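Local atomic coordinates of prophenoloxidase b (Marsupenaeus japonicus, PDB entry 3WKY), a protein that is the hemolymph precursor of a phenoloxidase that, once activated, probably oxidises phenols to quinones at a type 3 dinuclear copper centre. Residues Phe70-Gln75 / Ile356-His361; Asp282-Glu285 / Asp290-Tyr293; Pro509-Asp512 / Val516-Asn519; Thr644-Val649 / Met655-Val660. One frame throughout, in Å; residues are numbered along the deposited sequence.

Contact 1: residues Phe70-Gln75 / Ile356-His361. With CUO (Cu2-o2 cluster), chain J.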
loop_
_atom_site.group_PDB
_atom_site.type_symbol
_atom_site.label_atom_id
_atom_site.label_comp_id
_atom_site.label_asym_id
_atom_site.label_seq_id
_atom_site.Cartn_x
_atom_site.Cartn_y
_atom_site.Cartn_z
ATOM N N PHE A 70 -17.687 -33.075 1.503
ATOM C CA PHE A 70 -17.488 -31.688 1.897
ATOM C C PHE A 70 -18.700 -31.205 2.681
ATOM O O PHE A 70 -19.673 -30.691 2.117
ATOM C CB PHE A 70 -17.225 -30.838 0.659
ATOM C CG PHE A 70 -15.912 -31.145 0.005
ATOM C CD1 PHE A 70 -14.751 -31.204 0.762
ATOM C CD2 PHE A 70 -15.843 -31.429 -1.348
ATOM C CE1 PHE A 70 -13.534 -31.506 0.171
ATOM C CE2 PHE A 70 -14.632 -31.726 -1.944
ATOM C CZ PHE A 70 -13.480 -31.769 -1.185
ATOM N N ALA A 71 -18.625 -31.390 3.998
ATOM C CA ALA A 71 -19.779 -31.266 4.866
ATOM C C ALA A 71 -20.437 -29.888 4.867
ATOM O O ALA A 71 -21.633 -29.775 5.137
ATOM C CB ALA A 71 -19.406 -31.690 6.284
ATOM N N PHE A 72 -19.674 -28.842 4.553
ATOM C CA PHE A 72 -20.211 -27.482 4.638
ATOM C C PHE A 72 -20.838 -27.043 3.329
ATOM O O PHE A 72 -21.473 -25.985 3.260
ATOM C CB PHE A 72 -19.113 -26.494 5.066
ATOM C CG PHE A 72 -18.408 -26.908 6.323
ATOM C CD1 PHE A 72 -18.974 -26.654 7.561
ATOM C CD2 PHE A 72 -17.196 -27.593 6.267
ATOM C CE1 PHE A 72 -18.345 -27.064 8.715
ATOM C CE2 PHE A 72 -16.561 -28.005 7.421
ATOM C CZ PHE A 72 -17.133 -27.730 8.648
ATOM N N ASN A 73 -20.651 -27.862 2.299
ATOM C CA ASN A 73 -21.167 -27.580 0.969
ATOM C C ASN A 73 -22.605 -28.077 0.833
ATOM O O ASN A 73 -22.917 -29.218 1.192
ATOM C CB ASN A 73 -20.265 -28.224 -0.085
ATOM C CG ASN A 73 -20.846 -28.132 -1.485
ATOM O OD1 ASN A 73 -21.618 -28.998 -1.910
ATOM N ND2 ASN A 73 -20.475 -27.082 -2.212
ATOM N N LYS A 74 -23.482 -27.218 0.323
ATOM C CA LYS A 74 -24.918 -27.504 0.245
ATOM C C LYS A 74 -25.254 -28.772 -0.546
ATOM O O LYS A 74 -26.111 -29.565 -0.151
ATOM C CB LYS A 74 -25.646 -26.310 -0.371
ATOM C CG LYS A 74 -27.149 -26.485 -0.505
ATOM C CD LYS A 74 -27.729 -25.434 -1.437
ATOM C CE LYS A 74 -29.237 -25.314 -1.275
ATOM N NZ LYS A 74 -29.840 -24.470 -2.345
ATOM N N GLN A 75 -24.586 -28.948 -1.682
ATOM C CA GLN A 75 -24.846 -30.105 -2.524
ATOM C C GLN A 75 -24.395 -31.408 -1.853
ATOM O O GLN A 75 -25.116 -32.413 -1.892
ATOM C CB GLN A 75 -24.196 -29.927 -3.904
ATOM C CG GLN A 75 -24.876 -28.868 -4.774
ATOM C CD GLN A 75 -24.322 -27.453 -4.585
ATOM O OE1 GLN A 75 -23.416 -27.216 -3.781
ATOM N NE2 GLN A 75 -24.871 -26.507 -5.340
ATOM N N ILE A 356 -23.251 -17.772 6.531
ATOM C CA ILE A 356 -21.910 -17.249 6.795
ATOM C C ILE A 356 -20.916 -18.301 7.246
ATOM O O ILE A 356 -19.843 -18.445 6.671
ATOM C CB ILE A 356 -21.935 -16.128 7.854
ATOM C CG1 ILE A 356 -22.659 -14.893 7.306
ATOM C CG2 ILE A 356 -20.502 -15.766 8.289
ATOM C CD1 ILE A 356 -23.132 -13.935 8.434
ATOM N N HIS A 357 -21.250 -19.033 8.299
ATOM C CA HIS A 357 -20.261 -19.928 8.871
ATOM C C HIS A 357 -19.877 -21.082 7.935
ATOM O O HIS A 357 -18.682 -21.398 7.787
ATOM C CB HIS A 357 -20.714 -20.464 10.233
ATOM C CG HIS A 357 -20.132 -21.797 10.549
ATOM N ND1 HIS A 357 -20.752 -22.975 10.188
ATOM C CD2 HIS A 357 -18.966 -22.149 11.151
ATOM C CE1 HIS A 357 -19.997 -23.996 10.556
ATOM N NE2 HIS A 357 -18.923 -23.523 11.151
ATOM N N ASN A 358 -20.868 -21.712 7.298
ATOM C CA ASN A 358 -20.569 -22.833 6.399
ATOM C C ASN A 358 -19.732 -22.380 5.207
ATOM O O ASN A 358 -18.740 -23.031 4.838
ATOM C CB ASN A 358 -21.852 -23.517 5.892
ATOM C CG ASN A 358 -22.557 -24.314 6.985
ATOM O OD1 ASN A 358 -21.928 -24.734 7.954
ATOM N ND2 ASN A 358 -23.863 -24.520 6.830
ATOM N N LEU A 359 -20.139 -21.278 4.588
ATOM C CA LEU A 359 -19.421 -20.824 3.399
ATOM C C LEU A 359 -18.013 -20.381 3.762
ATOM O O LEU A 359 -17.077 -20.572 2.984
ATOM C CB LEU A 359 -20.182 -19.730 2.656
ATOM C CG LEU A 359 -21.206 -20.319 1.677
ATOM C CD1 LEU A 359 -22.215 -19.266 1.238
ATOM C CD2 LEU A 359 -20.494 -20.916 0.456
ATOM N N GLY A 360 -17.855 -19.830 4.959
ATOM C CA GLY A 360 -16.542 -19.415 5.428
ATOM C C GLY A 360 -15.572 -20.578 5.447
ATOM O O GLY A 360 -14.407 -20.419 5.112
ATOM N N HIS A 361 -16.039 -21.759 5.857
ATOM C CA HIS A 361 -15.194 -22.952 5.780
ATOM C C HIS A 361 -14.729 -23.213 4.358
ATOM O O HIS A 361 -13.562 -23.558 4.116
ATOM C CB HIS A 361 -15.964 -24.178 6.229
ATOM C CG HIS A 361 -15.877 -24.419 7.698
ATOM N ND1 HIS A 361 -14.898 -25.208 8.256
ATOM C CD2 HIS A 361 -16.634 -23.960 8.721
ATOM C CE1 HIS A 361 -15.060 -25.238 9.569
ATOM N NE2 HIS A 361 -16.095 -24.481 9.865
HETATM CU CU1 CUO J . -17.882 -27.409 13.752
HETATM CU CU2 CUO J . -17.123 -24.560 11.684
HETATM O O1 CUO J . -18.229 -26.089 12.294
HETATM O O2 CUO J . -16.715 -26.684 11.967
#
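Phe-72 lies flat on the imidazole of His-361 and carries the contact from its side, meeting both His-361 and Asn-358 where segment 70-75, a turn running into helix 74-89, passes the start of helix 356-365. The two rings form a face-to-face stack, nearly parallel, their planes 8° apart and their centroids 3.6 Å from each other. CG of His-361 sits over the centre of the phenyl ring while CZ of Phe-72 sits over the centre of the imidazole, and CB of His-361 adds a CH-pi contact 3.8 Å from the centroid of the Phe-72 ring. At the rim of the phenyl ring, in its plane, OD1 of Asn-358 approaches CD1 of Phe-72 to 3.5 Å. Phe-72 reaches this slot because its CG swings beside the backbone N (chi1 -53°). Its CZ then stands 3.5 Å from O2 of the dicopper cluster. The imidazole beneath is fixed at both nitrogens: NE2 of His-361 binds copper at 2.1 Å, and its ND1 is hydrogen-bonded to Met-381 O. The far side of segment 70-75 is looser. Asn-73 points away and caps helix 74-89 through His-76 N, while Lys-74 and Gln-75 lie exposed to solvent. His-357 NE2, also 2.1 Å from the same copper, and His-397 complete the three-histidine set of one metal in a type 3 copper site, with Phe-72 beside the bound oxygen, as in arthropod hemocyanins.

Contact 2: residues Asp282-Glu285 / Asp290-Tyr293; sequences DIRE and DSNY
Ile-283 and Asn-292 face each other as an antiparallel hydrogen-bonded pair, and two backbone bonds hold them: Ile-283 N to Asn-292 O at 2.9 Å, and Asn-292 N to Ile-283 O at 3.1 Å. One side-chain bond adds to this bridge. With its oxygen turned beside its own backbone N (chi1 -57°), Ser-291 offers OG to the amide N of Glu-285 at 2.8 Å; the same hydroxyl is also hydrogen-bonded to Leu-288 O, so it ties the intervening turn to both 282-285 and 290-293. Within 282-285, Arg-284 folds back side-on and grips Asp-282 O with two nitrogens, NH2 at 2.8 Å and NE at 3.2 Å, both reaching that oxygen from the same face of its carbonyl plane. Van der Waals contact supplies the rest. OD2 of Asp-282 meets the edge of the Tyr-293 ring, 3.5 Å from CD2, the carboxylate turned 71° from the ring, and CG of Glu-285 rests 3.5 Å from Asp-290 O. Between subunits, Asp-282 OD2 is hydrogen-bonded to Ser-295 OG of a second subunit, whose own Tyr-293 stacks on this one, while the backbone oxygens of Arg-284 and Glu-285 accept from Arg-180 of a third. Asp-282 OD1 bonds Val-294 N, at the first turn of helix 294-310, so this is a short hairpin-like loop with a single antiparallel bridge, leading into a helix at a subunit interface.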
loop_
_atom_site.group_PDB
_atom_site.type_symbol
_atom_site.label_atom_id
_atom_site.label_comp_id
_atom_site.label_asym_id
_atom_site.label_seq_id
_atom_site.Cartn_x
_atom_site.Cartn_y
_atom_site.Cartn_z
ATOM N N ASP A 282 -13.067 -14.259 -3.056
ATOM C CA ASP A 282 -14.309 -14.690 -3.703
ATOM C C ASP A 282 -14.125 -16.083 -4.285
ATOM O O ASP A 282 -13.101 -16.364 -4.916
ATOM C CB ASP A 282 -14.674 -13.758 -4.875
ATOM C CG ASP A 282 -14.950 -12.320 -4.451
ATOM O OD1 ASP A 282 -15.205 -12.046 -3.264
ATOM O OD2 ASP A 282 -14.947 -11.444 -5.343
ATOM N N ILE A 283 -15.103 -16.961 -4.083
ATOM C CA ILE A 283 -14.996 -18.293 -4.657
ATOM C C ILE A 283 -15.773 -18.336 -5.938
ATOM O O ILE A 283 -16.999 -18.282 -5.930
ATOM C CB ILE A 283 -15.553 -19.379 -3.729
ATOM C CG1 ILE A 283 -14.771 -19.399 -2.426
ATOM C CG2 ILE A 283 -15.480 -20.738 -4.423
ATOM C CD1 ILE A 283 -13.286 -19.648 -2.592
ATOM N N ARG A 284 -15.052 -18.404 -7.049
ATOM C CA ARG A 284 -15.695 -18.468 -8.347
ATOM C C ARG A 284 -15.832 -19.937 -8.724
ATOM O O ARG A 284 -14.872 -20.584 -9.132
ATOM C CB ARG A 284 -14.907 -17.659 -9.361
ATOM C CG ARG A 284 -15.218 -16.184 -9.198
ATOM C CD ARG A 284 -13.988 -15.348 -9.185
ATOM N NE ARG A 284 -13.189 -15.533 -7.976
ATOM C CZ ARG A 284 -11.971 -15.021 -7.847
ATOM N NH1 ARG A 284 -11.450 -14.329 -8.851
ATOM N NH2 ARG A 284 -11.275 -15.201 -6.731
ATOM N N GLU A 285 -17.031 -20.465 -8.494
ATOM C CA GLU A 285 -17.292 -21.884 -8.662
ATOM C C GLU A 285 -17.342 -22.293 -10.124
ATOM O O GLU A 285 -17.317 -21.450 -11.033
ATOM C CB GLU A 285 -18.629 -22.256 -8.009
ATOM C CG GLU A 285 -18.507 -22.781 -6.592
ATOM C CD GLU A 285 -17.918 -24.190 -6.529
ATOM O OE1 GLU A 285 -17.930 -24.770 -5.429
ATOM O OE2 GLU A 285 -17.439 -24.720 -7.564
ATOM N N ASP A 290 -22.760 -20.752 -9.404
ATOM C CA ASP A 290 -22.769 -21.273 -8.031
ATOM C C ASP A 290 -21.775 -20.577 -7.093
ATOM O O ASP A 290 -21.480 -21.080 -6.009
ATOM C CB ASP A 290 -22.480 -22.777 -8.017
ATOM C CG ASP A 290 -23.608 -23.593 -8.615
ATOM O OD1 ASP A 290 -24.658 -23.007 -8.951
ATOM O OD2 ASP A 290 -23.440 -24.824 -8.743
ATOM N N SER A 291 -21.285 -19.413 -7.497
ATOM C CA SER A 291 -20.237 -18.711 -6.747
ATOM C C SER A 291 -20.728 -17.958 -5.520
ATOM O O SER A 291 -21.933 -17.704 -5.362
ATOM C CB SER A 291 -19.529 -17.736 -7.689
ATOM O OG SER A 291 -19.024 -18.461 -8.779
ATOM N N ASN A 292 -19.788 -17.614 -4.636
ATOM C CA ASN A 292 -20.081 -16.752 -3.488
ATOM C C ASN A 292 -18.953 -15.739 -3.315
ATOM O O ASN A 292 -17.841 -15.972 -3.801
ATOM C CB ASN A 292 -20.289 -17.563 -2.199
ATOM C CG ASN A 292 -21.618 -18.300 -2.190
ATOM O OD1 ASN A 292 -21.669 -19.500 -2.447
ATOM N ND2 ASN A 292 -22.704 -17.571 -1.919
ATOM N N TYR A 293 -19.242 -14.618 -2.651
ATOM C CA TYR A 293 -18.313 -13.473 -2.677
ATOM C C TYR A 293 -18.052 -12.917 -1.294
ATOM O O TYR A 293 -18.920 -12.982 -0.431
ATOM C CB TYR A 293 -18.881 -12.392 -3.596
ATOM C CG TYR A 293 -19.128 -12.939 -4.987
ATOM C CD1 TYR A 293 -20.303 -13.626 -5.301
ATOM C CD2 TYR A 293 -18.160 -12.813 -5.971
ATOM C CE1 TYR A 293 -20.499 -14.164 -6.592
ATOM C CE2 TYR A 293 -18.348 -13.335 -7.250
ATOM C CZ TYR A 293 -19.519 -14.002 -7.554
ATOM O OH TYR A 293 -19.673 -14.518 -8.835
#

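Contact 3: residues Pro509-Asp512 / Val516-Asn519; sequences PKFD and VKMN
Lys-510 and Lys-517 run side by side and point the same way, their carbon chains meeting where CE of Lys-510 comes 4.0 Å from CD of Lys-517. Flanking both chains lies the Phe-511 ring, also aligned with Lys-517, whose CG sits obliquely 3.5 Å from CE1 of Phe-511; CG of Lys-510 lies over one face of that ring, toward its rim. The lysine ends part company: NZ of Lys-510 goes to Glu-659, whereas in the conformer described NZ of Lys-517 is hydrogen-bonded to Ser-641 O of a neighbouring subunit. Behind this row the backbones are bridged once, at Phe-511 and Lys-517, by nearly straight bonds from Met-518 N to Lys-510 O (3.1 Å) and from Asp-512 N to Val-516 O (2.9 Å). A water adds a bridge by donating to both Lys-510 O and Met-518 O. The bend itself starts with an Asx turn, Asp-512 OD1 accepting from Glu-514 N, in the connection that follows strand 501-509 of the Ig-like domain. Asp-512 holds its CG between backbone N and carbonyl carbon (chi1 66°), which lays the carboxylate alongside Val-516 and lets OD1 of Asp-512 take a second bond, from Val-516 N at 3.0 Å, arriving from above the carboxylate plane. Met-518 points the other way from the lysines, toward 509-512. Its chain passes CB of Asp-512 and bends at chi3 (-84°), carrying CE to 3.3 Å from Pro-509 O and 4.0 Å from Pro-509 CB. That carbonyl oxygen is buried without any polar partner. Pro-509 in turn rests on Met-235 and Leu-238 of helix 218-239.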
loop_
_atom_site.group_PDB
_atom_site.type_symbol
_atom_site.label_atom_id
_atom_site.label_comp_id
_atom_site.label_asym_id
_atom_site.label_seq_id
_atom_site.Cartn_x
_atom_site.Cartn_y
_atom_site.Cartn_z
ATOM N N PRO A 509 -9.144 -20.285 33.143
ATOM C CA PRO A 509 -7.880 -19.852 33.756
ATOM C C PRO A 509 -8.096 -18.614 34.621
ATOM O O PRO A 509 -9.001 -17.810 34.352
ATOM C CB PRO A 509 -7.004 -19.480 32.543
ATOM C CG PRO A 509 -7.647 -20.168 31.374
ATOM C CD PRO A 509 -9.121 -20.187 31.670
ATOM N N LYS A 510 -7.280 -18.456 35.654
ATOM C CA LYS A 510 -7.390 -17.289 36.513
ATOM C C LYS A 510 -6.704 -16.062 35.897
ATOM O O LYS A 510 -7.196 -14.931 36.025
ATOM C CB LYS A 510 -6.812 -17.601 37.903
ATOM C CG LYS A 510 -6.971 -16.469 38.905
ATOM C CD LYS A 510 -6.697 -16.951 40.333
ATOM C CE LYS A 510 -6.922 -15.830 41.352
ATOM N NZ LYS A 510 -6.670 -16.302 42.745
ATOM N N PHE A 511 -5.586 -16.295 35.214
ATOM C CA PHE A 511 -4.771 -15.207 34.675
ATOM C C PHE A 511 -4.715 -15.231 33.154
ATOM O O PHE A 511 -4.729 -16.307 32.547
ATOM C CB PHE A 511 -3.348 -15.298 35.231
ATOM C CG PHE A 511 -3.299 -15.306 36.735
ATOM C CD1 PHE A 511 -3.325 -14.116 37.448
ATOM C CD2 PHE A 511 -3.257 -16.505 37.431
ATOM C CE1 PHE A 511 -3.291 -14.125 38.843
ATOM C CE2 PHE A 511 -3.230 -16.518 38.817
ATOM C CZ PHE A 511 -3.246 -15.330 39.520
ATOM N N ASP A 512 -4.644 -14.050 32.549
ATOM C CA ASP A 512 -4.434 -13.968 31.095
ATOM C C ASP A 512 -2.963 -14.151 30.717
ATOM O O ASP A 512 -2.134 -14.486 31.564
ATOM C CB ASP A 512 -5.005 -12.667 30.517
ATOM C CG ASP A 512 -4.282 -11.416 31.013
ATOM O OD1 ASP A 512 -3.126 -11.502 31.483
ATOM O OD2 ASP A 512 -4.877 -10.327 30.904
ATOM N N VAL A 516 -2.194 -11.005 34.274
ATOM C CA VAL A 516 -3.173 -10.155 34.947
ATOM C C VAL A 516 -4.406 -10.993 35.292
ATOM O O VAL A 516 -4.792 -11.859 34.509
ATOM C CB VAL A 516 -3.573 -8.983 34.030
ATOM C CG1 VAL A 516 -4.718 -8.173 34.629
ATOM C CG2 VAL A 516 -2.364 -8.085 33.764
ATOM N N LYS A 517 -5.008 -10.765 36.461
ATOM C CA LYS A 517 -6.240 -11.466 36.823
ATOM C C LYS A 517 -7.374 -11.085 35.891
ATOM O O LYS A 517 -7.691 -9.906 35.730
ATOM C CB LYS A 517 -6.656 -11.146 38.259
ATOM C CG LYS A 517 -5.988 -12.008 39.301
ATOM C CD LYS A 517 -6.727 -11.900 40.636
ATOM C CE LYS A 517 -5.781 -11.533 41.757
ATOM N NZ LYS A 517 -4.912 -10.385 41.368
ATOM N N MET A 518 -7.988 -12.079 35.263
ATOM C CA MET A 518 -9.100 -11.787 34.377
ATOM C C MET A 518 -10.338 -11.387 35.174
ATOM O O MET A 518 -10.690 -12.039 36.165
ATOM C CB MET A 518 -9.367 -12.971 33.448
ATOM C CG MET A 518 -8.291 -13.109 32.373
ATOM S SD MET A 518 -8.801 -14.218 31.051
ATOM C CE MET A 518 -8.363 -15.825 31.732
ATOM N N ASN A 519 -10.965 -10.285 34.769
ATOM C CA ASN A 519 -12.200 -9.838 35.405
ATOM C C ASN A 519 -13.392 -10.670 34.931
ATOM O O ASN A 519 -13.226 -11.555 34.089
ATOM C CB ASN A 519 -12.431 -8.330 35.210
ATOM C CG ASN A 519 -12.648 -7.929 33.749
ATOM O OD1 ASN A 519 -12.788 -8.768 32.854
ATOM N ND2 ASN A 519 -12.698 -6.620 33.511
HETATM O O HOH W 1 -9.523 -14.218 37.253
#

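Contact 4: residues Thr644-Val649 / Met655-Val660; sequences TIEDFV and MMLQEV
Leu-657 and Met-655 rise from the strand toward the helix and divide its underside between them. At the N-terminal end of the helix, CD2 of Leu-657 touches CG2 of Ile-645 and CG of Glu-646, both at 3.8 Å, so the aliphatic part of the glutamate flanks the leucine tip. One turn on, the extended chain of Met-655 runs to the Phe-648 ring: its SD approaches CE2 of Phe-648 to 3.5 Å and lies 4.3 Å from the ring centroid, in an oblique Met-aromatic contact with the methyl CE beside CE2 and CZ. Between these two meetings sits Val-649. In the conformer described here, its CG1 bears directly on the strand backbone, 3.4 Å from Met-655 O, with CB of Met-655 and CB of Leu-657 on its flanks. No hydrogen bond crosses; the join is apolar. Torsions set the aim, since CG of Phe-648 stands opposite its backbone N (chi1 -180°) and the ring thus reaches out to the methionine. A second shell surrounds both partners. Leu-419 touches Phe-648 as well as Met-655, and the rings of Tyr-520 and His-652 meet the phenyl ring, while His-591 touches Ile-645 and Leu-657. The helix start is fixed by Thr-644, an N-cap whose OG1 accepts from Asp-647 N at 3.0 Å. The strand is held by backbone bonds from Met-656 and Gln-658 to strand 588-598. With the axes of 645-649 and 655-660 approaching to 8.2 Å and their directions 146° apart, the helix turns back into the strand, a helix packed on a sheet of the hemocyanin Ig-like domain.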
loop_
_atom_site.group_PDB
_atom_site.type_symbol
_atom_site.label_atom_id
_atom_site.label_comp_id
_atom_site.label_asym_id
_atom_site.label_seq_id
_atom_site.Cartn_x
_atom_site.Cartn_y
_atom_site.Cartn_z
ATOM N N THR A 644 -15.837 -8.732 39.263
ATOM C CA THR A 644 -15.021 -9.944 39.323
ATOM C C THR A 644 -15.876 -11.183 39.550
ATOM O O THR A 644 -17.024 -11.076 40.000
ATOM C CB THR A 644 -13.948 -9.846 40.422
ATOM O OG1 THR A 644 -14.579 -9.767 41.712
ATOM C CG2 THR A 644 -13.073 -8.613 40.212
ATOM N N ILE A 645 -15.331 -12.353 39.221
ATOM C CA ILE A 645 -16.055 -13.597 39.451
ATOM C C ILE A 645 -16.176 -13.802 40.960
ATOM O O ILE A 645 -17.183 -14.313 41.427
ATOM C CB ILE A 645 -15.405 -14.818 38.738
ATOM C CG1 ILE A 645 -16.292 -16.063 38.860
ATOM C CG2 ILE A 645 -13.981 -15.072 39.233
ATOM C CD1 ILE A 645 -17.666 -15.891 38.200
ATOM N N GLU A 646 -15.169 -13.356 41.709
ATOM C CA GLU A 646 -15.224 -13.387 43.177
ATOM C C GLU A 646 -16.421 -12.598 43.729
ATOM O O GLU A 646 -17.192 -13.116 44.555
ATOM C CB GLU A 646 -13.908 -12.861 43.768
ATOM C CG GLU A 646 -12.695 -13.765 43.514
ATOM C CD GLU A 646 -11.987 -13.520 42.173
ATOM O OE1 GLU A 646 -12.532 -12.823 41.286
ATOM O OE2 GLU A 646 -10.863 -14.042 42.005
ATOM N N ASP A 647 -16.576 -11.352 43.283
ATOM C CA ASP A 647 -17.700 -10.517 43.713
ATOM C C ASP A 647 -19.031 -11.134 43.312
ATOM O O ASP A 647 -20.004 -11.085 44.065
ATOM C CB ASP A 647 -17.609 -9.102 43.130
ATOM C CG ASP A 647 -16.534 -8.254 43.787
ATOM O OD1 ASP A 647 -15.938 -8.697 44.796
ATOM O OD2 ASP A 647 -16.295 -7.132 43.294
ATOM N N PHE A 648 -19.076 -11.698 42.111
ATOM C CA PHE A 648 -20.292 -12.333 41.606
ATOM C C PHE A 648 -20.731 -13.487 42.501
ATOM O O PHE A 648 -21.888 -13.571 42.901
ATOM C CB PHE A 648 -20.034 -12.845 40.184
ATOM C CG PHE A 648 -21.217 -13.525 39.542
ATOM C CD1 PHE A 648 -22.285 -12.782 39.066
ATOM C CD2 PHE A 648 -21.234 -14.906 39.378
ATOM C CE1 PHE A 648 -23.382 -13.401 38.461
ATOM C CE2 PHE A 648 -22.323 -15.536 38.768
ATOM C CZ PHE A 648 -23.396 -14.778 38.309
ATOM N N VAL A 649 -19.798 -14.372 42.821
ATOM C CA VAL A 649 -20.094 -15.586 43.578
ATOM C C VAL A 649 -20.452 -15.247 45.030
ATOM O O VAL A 649 -21.280 -15.913 45.665
ATOM C CB VAL A 649 -18.878 -16.545 43.508
ATOM C CG1 VAL A 649 -18.915 -17.590 44.589
ATOM C CG2 VAL A 649 -18.788 -17.201 42.119
ATOM N N MET A 655 -23.610 -20.349 45.210
ATOM C CA MET A 655 -22.427 -20.402 44.360
ATOM C C MET A 655 -21.167 -20.392 45.197
ATOM O O MET A 655 -21.093 -19.700 46.224
ATOM C CB MET A 655 -22.379 -19.208 43.403
ATOM C CG MET A 655 -23.588 -19.001 42.522
ATOM S SD MET A 655 -23.245 -17.509 41.528
ATOM C CE MET A 655 -24.842 -17.227 40.772
ATOM N N MET A 656 -20.168 -21.149 44.757
ATOM C CA MET A 656 -18.854 -21.119 45.401
ATOM C C MET A 656 -17.747 -21.140 44.354
ATOM O O MET A 656 -17.851 -21.836 43.344
ATOM C CB MET A 656 -18.685 -22.287 46.382
ATOM C CG MET A 656 -17.300 -22.375 47.027
ATOM S SD MET A 656 -17.327 -23.276 48.612
ATOM C CE MET A 656 -18.189 -22.095 49.658
ATOM N N LEU A 657 -16.690 -20.372 44.599
ATOM C CA LEU A 657 -15.558 -20.333 43.675
ATOM C C LEU A 657 -14.358 -21.068 44.254
ATOM O O LEU A 657 -13.719 -20.604 45.200
ATOM C CB LEU A 657 -15.176 -18.889 43.352
ATOM C CG LEU A 657 -14.057 -18.726 42.324
ATOM C CD1 LEU A 657 -14.554 -19.177 40.946
ATOM C CD2 LEU A 657 -13.540 -17.282 42.294
ATOM N N GLN A 658 -14.067 -22.228 43.685
ATOM C CA GLN A 658 -12.930 -23.036 44.097
ATOM C C GLN A 658 -11.776 -22.768 43.115
ATOM O O GLN A 658 -11.954 -22.066 42.110
ATOM C CB GLN A 658 -13.377 -24.517 44.191
ATOM C CG GLN A 658 -12.359 -25.625 43.907
ATOM C CD GLN A 658 -11.581 -26.104 45.115
ATOM O OE1 GLN A 658 -11.501 -25.425 46.141
ATOM N NE2 GLN A 658 -10.988 -27.292 44.989
ATOM N N GLU A 659 -10.607 -23.314 43.411
ATOM C CA GLU A 659 -9.432 -23.105 42.593
ATOM C C GLU A 659 -8.660 -24.416 42.511
ATOM O O GLU A 659 -8.513 -25.115 43.518
ATOM C CB GLU A 659 -8.582 -22.027 43.260
ATOM C CG GLU A 659 -7.685 -21.262 42.348
ATOM C CD GLU A 659 -7.074 -20.038 43.028
ATOM O OE1 GLU A 659 -5.965 -20.162 43.588
ATOM O OE2 GLU A 659 -7.703 -18.954 42.999
ATOM N N VAL A 660 -8.193 -24.779 41.319
ATOM C CA VAL A 660 -7.328 -25.948 41.176
ATOM C C VAL A 660 -6.055 -25.570 40.436
ATOM O O VAL A 660 -6.013 -24.545 39.742
ATOM C CB VAL A 660 -8.024 -27.129 40.450
ATOM C CG1 VAL A 660 -9.318 -27.502 41.164
ATOM C CG2 VAL A 660 -8.283 -26.803 38.982
#

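The four contacts form two pairs in separate parts of the subunit. Contact 2 comes between the two segments of contact 1 in sequence; their centres lie 12 Å apart, and Leu-359 CD2 touches Asn-292 OD1 at 3.4 Å, so the copper-bearing helix 356-365 adjoins the loop at the subunit interface. Contacts 3 and 4 follow in series, 13 Å apart between centres, both in the Ig-like domain and joined by a salt bridge of 2.9 Å from Lys-510 NZ to Glu-659 OE2. Strands 501-509 and 655-664 belong to one mixed sheet, each neighbouring strand 588-598. Between contacts 1 and 3 the centres are 35 Å apart, which places the sheet-side contacts well away from the copper site.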